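Regulatory protein SdiA (Escherichia coli, PDB 4LGW) activates cell division by raising transcription from a promoter upstream of the ftsQAZ genes and binds acyl-homoserine lactone signals made by other bacteria. Local coordinates at residues 176-181 / 232-237; 62-67 / 113-118. All coordinates share one frame; numbering follows the deposited sequence.

Contact 1: 176-181 / 232-237; sequences PEMNFS and CYAAAT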
# COMPACT_ATOMS: atom_id res chain seq x y z
N PRO A 176 3.60 -14.49 5.78
CA PRO A 176 4.38 -15.72 5.71
C PRO A 176 5.68 -15.46 4.95
O PRO A 176 5.66 -14.78 3.91
CB PRO A 176 3.45 -16.65 4.93
CG PRO A 176 2.06 -16.11 5.14
CD PRO A 176 2.26 -14.64 5.18
N GLU A 177 6.80 -15.96 5.46
CA GLU A 177 8.05 -15.68 4.80
C GLU A 177 8.31 -16.55 3.60
O GLU A 177 7.99 -17.73 3.58
CB GLU A 177 9.25 -15.68 5.75
CG GLU A 177 9.50 -16.97 6.48
CD GLU A 177 11.01 -17.22 6.73
OE1 GLU A 177 11.33 -18.29 7.32
OE2 GLU A 177 11.85 -16.37 6.32
N MET A 178 8.90 -15.94 2.59
CA MET A 178 9.15 -16.57 1.32
C MET A 178 10.58 -16.27 0.95
O MET A 178 10.88 -15.42 0.12
CB MET A 178 8.17 -16.05 0.27
CG MET A 178 6.76 -16.58 0.50
SD MET A 178 5.53 -16.08 -0.69
CE MET A 178 4.67 -14.86 0.29
N ASN A 179 11.48 -16.97 1.61
CA ASN A 179 12.89 -16.78 1.40
C ASN A 179 13.28 -17.46 0.07
O ASN A 179 13.78 -18.60 0.07
CB ASN A 179 13.63 -17.36 2.62
CG ASN A 179 15.14 -17.13 2.58
OD1 ASN A 179 15.64 -16.21 1.92
ND2 ASN A 179 15.86 -17.98 3.29
N PHE A 180 13.00 -16.79 -1.05
CA PHE A 180 13.18 -17.38 -2.39
C PHE A 180 14.33 -16.74 -3.18
O PHE A 180 14.59 -15.56 -3.07
CB PHE A 180 11.90 -17.27 -3.24
CG PHE A 180 10.71 -18.03 -2.71
CD1 PHE A 180 10.84 -19.03 -1.77
CD2 PHE A 180 9.45 -17.75 -3.21
CE1 PHE A 180 9.70 -19.73 -1.30
CE2 PHE A 180 8.31 -18.43 -2.76
CZ PHE A 180 8.43 -19.42 -1.81
N SER A 181 15.00 -17.52 -4.02
CA SER A 181 16.13 -17.02 -4.81
C SER A 181 15.70 -16.15 -6.01
O SER A 181 14.52 -16.11 -6.36
CB SER A 181 16.98 -18.19 -5.31
OG SER A 181 16.19 -19.17 -5.96
N CYS A 232 0.18 -16.78 -5.92
CA CYS A 232 -0.76 -15.84 -5.32
C CYS A 232 -0.22 -15.19 -4.06
O CYS A 232 -0.34 -13.98 -3.88
CB CYS A 232 -2.09 -16.49 -5.04
SG CYS A 232 -3.00 -16.64 -6.57
N TYR A 233 0.43 -15.99 -3.22
CA TYR A 233 0.97 -15.47 -1.99
C TYR A 233 2.07 -14.47 -2.24
O TYR A 233 2.11 -13.42 -1.59
CB TYR A 233 1.46 -16.62 -1.13
CG TYR A 233 0.37 -17.12 -0.25
CD1 TYR A 233 -0.85 -17.53 -0.80
CD2 TYR A 233 0.54 -17.19 1.13
CE1 TYR A 233 -1.86 -18.00 0.01
CE2 TYR A 233 -0.49 -17.67 1.95
CZ TYR A 233 -1.67 -18.07 1.38
OH TYR A 233 -2.70 -18.52 2.18
N ALA A 234 2.96 -14.77 -3.17
CA ALA A 234 3.99 -13.82 -3.50
C ALA A 234 3.40 -12.55 -4.12
O ALA A 234 3.93 -11.46 -3.90
CB ALA A 234 4.99 -14.44 -4.44
N ALA A 235 2.30 -12.68 -4.89
CA ALA A 235 1.76 -11.54 -5.62
C ALA A 235 1.09 -10.62 -4.64
O ALA A 235 1.25 -9.40 -4.72
CB ALA A 235 0.78 -11.97 -6.69
N ALA A 236 0.37 -11.21 -3.68
CA ALA A 236 -0.40 -10.42 -2.71
C ALA A 236 0.49 -9.68 -1.73
O ALA A 236 0.14 -8.57 -1.31
CB ALA A 236 -1.39 -11.27 -1.97
N THR A 237 1.64 -10.25 -1.39
CA THR A 237 2.45 -9.65 -0.33
C THR A 237 3.60 -8.82 -0.83
O THR A 237 4.42 -8.37 -0.04
CB THR A 237 2.97 -10.68 0.67
OG1 THR A 237 3.85 -11.58 -0.00
CG2 THR A 237 1.85 -11.45 1.32
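M178 and A234 bring the two backbones to 7.6 Å between their CA atoms, an extended, irregular run of chain passing beside the last turn of helix 227-236. The gap is bridged mainly by M178, whose unbranched side chain is long enough to reach the helix surface. Its CG stands anti to the carbonyl carbon (chi1 -72°), and a bend at chi3 of -104° lays the terminal methyl along the helix end. M178 SD rests against the backbone of A234, 3.8 Å from A234 N, and also touches the A234 methyl; alanine suits this spot because a small residue lets the sulfur come close to the helix. M178 CE goes further, to 3.9 Å from Y233 CB and 3.4 Å from T237 OG1. That hydroxyl is already engaged: with chi1 at 63° it turns back into the final turn and donates to Y233 O, at 3.0 Å between T237 OG1 and Y233 O. The same carbonyl accepts from T237 N on the opposite face of its plane, so two donors grip it where the helix ends. P176 adds its CG at the edge of the Y233 ring, 4.4 Å from Y233 CE2. Nearer the backbone, M178 CB lies over the rim of one face of the F180 ring. The phenol of Y233 runs on to the subunit interface, where its OH is hydrogen-bonded to E193 of the second subunit. Within the LuxR-type DNA-binding domain, the contact thus fastens the chain leading into helix 182-192 onto the last helix, which itself packs on the partner subunit. Its chemistry is almost wholly apolar: a flexible thioether fits itself to a helix end where the carbonyl of Y233 already has two donors from T237, and contributes shape and dispersion.

Contact 2: 62-67 / 113-118; sequences NYPEAW and HGLRRG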
# COMPACT_ATOMS: atom_id res chain seq x y z
N ASN A 62 -4.11 -2.53 25.02
CA ASN A 62 -4.28 -2.56 26.46
C ASN A 62 -5.74 -2.38 26.86
O ASN A 62 -6.03 -1.92 27.96
CB ASN A 62 -3.37 -1.54 27.12
CG ASN A 62 -3.77 -0.11 26.87
OD1 ASN A 62 -3.06 0.80 27.26
ND2 ASN A 62 -4.91 0.11 26.23
N TYR A 63 -6.66 -2.73 25.97
CA TYR A 63 -8.07 -2.73 26.29
C TYR A 63 -8.27 -3.63 27.51
O TYR A 63 -7.47 -4.55 27.74
CB TYR A 63 -8.91 -3.29 25.14
CG TYR A 63 -9.23 -2.33 24.01
CD1 TYR A 63 -9.32 -2.78 22.69
CD2 TYR A 63 -9.45 -0.97 24.26
CE1 TYR A 63 -9.63 -1.92 21.64
CE2 TYR A 63 -9.76 -0.09 23.22
CZ TYR A 63 -9.84 -0.58 21.91
OH TYR A 63 -10.14 0.26 20.88
N PRO A 64 -9.33 -3.36 28.29
CA PRO A 64 -9.63 -4.30 29.36
C PRO A 64 -9.63 -5.71 28.79
O PRO A 64 -10.25 -5.97 27.76
CB PRO A 64 -11.04 -3.88 29.80
CG PRO A 64 -11.12 -2.41 29.48
CD PRO A 64 -10.30 -2.24 28.23
N GLU A 65 -8.92 -6.61 29.44
CA GLU A 65 -8.81 -7.98 28.96
C GLU A 65 -10.19 -8.66 28.80
O GLU A 65 -10.40 -9.43 27.84
CB GLU A 65 -7.87 -8.75 29.87
CG GLU A 65 -7.84 -10.25 29.65
CD GLU A 65 -7.33 -10.98 30.87
OE1 GLU A 65 -6.11 -10.85 31.18
OE2 GLU A 65 -8.16 -11.66 31.52
N ALA A 66 -11.12 -8.35 29.69
CA ALA A 66 -12.50 -8.84 29.57
C ALA A 66 -13.16 -8.39 28.28
O ALA A 66 -13.91 -9.16 27.69
CB ALA A 66 -13.34 -8.41 30.76
N TRP A 67 -12.89 -7.15 27.85
CA TRP A 67 -13.39 -6.66 26.55
C TRP A 67 -12.78 -7.42 25.38
O TRP A 67 -13.50 -7.76 24.44
CB TRP A 67 -13.18 -5.17 26.38
CG TRP A 67 -13.56 -4.65 25.02
CD1 TRP A 67 -12.74 -4.00 24.13
CD2 TRP A 67 -14.84 -4.75 24.37
NE1 TRP A 67 -13.43 -3.68 22.98
CE2 TRP A 67 -14.72 -4.12 23.10
CE3 TRP A 67 -16.08 -5.29 24.74
CZ2 TRP A 67 -15.80 -4.02 22.20
CZ3 TRP A 67 -17.16 -5.20 23.84
CH2 TRP A 67 -17.00 -4.57 22.58
N HIS A 113 -18.34 -1.93 28.48
CA HIS A 113 -17.03 -2.20 29.00
C HIS A 113 -16.27 -0.91 29.16
O HIS A 113 -15.07 -0.90 29.45
CB HIS A 113 -16.28 -3.15 28.10
CG HIS A 113 -16.85 -4.53 28.08
ND1 HIS A 113 -18.12 -4.80 27.61
CD2 HIS A 113 -16.33 -5.72 28.47
CE1 HIS A 113 -18.36 -6.10 27.72
NE2 HIS A 113 -17.28 -6.68 28.23
N GLY A 114 -16.97 0.20 28.94
CA GLY A 114 -16.41 1.51 29.20
C GLY A 114 -15.58 2.17 28.10
O GLY A 114 -14.82 3.08 28.37
N LEU A 115 -15.73 1.71 26.86
CA LEU A 115 -15.13 2.42 25.72
C LEU A 115 -16.17 3.43 25.24
O LEU A 115 -17.05 3.07 24.46
CB LEU A 115 -14.79 1.44 24.60
CG LEU A 115 -13.54 0.56 24.73
CD1 LEU A 115 -13.31 0.01 26.11
CD2 LEU A 115 -13.67 -0.58 23.77
N ARG A 116 -16.08 4.67 25.71
CA ARG A 116 -17.10 5.67 25.41
C ARG A 116 -16.82 6.50 24.17
O ARG A 116 -17.73 6.79 23.39
CB ARG A 116 -17.32 6.64 26.58
CG ARG A 116 -18.33 6.18 27.60
CD ARG A 116 -19.33 7.30 27.93
NE ARG A 116 -20.69 6.79 28.18
CZ ARG A 116 -21.03 5.51 28.39
NH1 ARG A 116 -20.12 4.53 28.41
NH2 ARG A 116 -22.30 5.20 28.59
N ARG A 117 -15.57 6.92 24.01
CA ARG A 117 -15.19 7.74 22.87
C ARG A 117 -13.97 7.10 22.25
O ARG A 117 -13.21 6.39 22.92
CB ARG A 117 -14.87 9.17 23.29
CG ARG A 117 -16.06 9.95 23.83
CD ARG A 117 -17.22 10.06 22.81
NE ARG A 117 -18.29 10.95 23.29
CZ ARG A 117 -19.41 10.55 23.90
NH1 ARG A 117 -19.67 9.26 24.12
NH2 ARG A 117 -20.29 11.46 24.29
N GLY A 118 -13.78 7.35 20.97
CA GLY A 118 -12.69 6.72 20.29
C GLY A 118 -12.42 7.28 18.93
O GLY A 118 -13.14 8.16 18.43
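In the autoinducer-binding domain, the start of helix 65-73 meets the turn that leads from helix 104-112 into strand 117-124, and W67 here donates its indole N-H to a bound glycerol, probably from the crystallisation liquor. L115 is the centre of the packing. L115 CD2 lies over one face of the W67 indole, 3.6 Å from W67 CD1. The same methyl makes a CH-pi contact over a face of Y63, with L115 CD2 4.3 Å from the centroid of the Y63 ring. Leucine suits this place because its branch supplies two methyls, CD2 for the two aromatic faces and CD1 for P64, whose CD is 4.3 Å from L115 CD1; proline, rigid and at the N-cap position, gives the helix start an apolar flank. W67 and H113 form an edge-to-face pair, the indole edge toward the imidazole face: W67 CE3 lies 3.5 Å above the centre of the H113 ring. The two planes meet at 54°. W67 reaches this place with CG anti to the backbone N (chi1 175°), while H113 ND1 is tied to A109 O of the preceding helix turn, which steadies the ring. G114 follows with positive phi, as glycine readily allows, and closes helix 104-112 in a Schellman motif, after which L115 turns inward. In relatives such as TraR and LasR a tryptophan at the pocket donates to the lactone carbonyl of the signal; the glycerol bond is consistent with W67 doing likewise, in the aromatic-lined ligand pocket typical of the LuxR-family autoinducer-binding fold.

Overall arrangement
The two contacts sit on opposite sides of the chain's centre, their own centres 36 Å apart, and share no helix or strand. Contact 1 belongs to the all-helical DNA-binding domain and is mostly buried, near the partner subunit; contact 2 lies in the autoinducer-binding domain, is only partly buried, and has no protein from the other chain against its segments. Both rely on apolar packing beside a helix end, but with different materials. Contact 1 uses a pliable thioether against an alanine and the backbone of the helix end, with a proline at a tyrosine edge, whereas contact 2 gathers rigid aromatic faces round a leucine methyl beside a polar indole N-H that meets a small molecule.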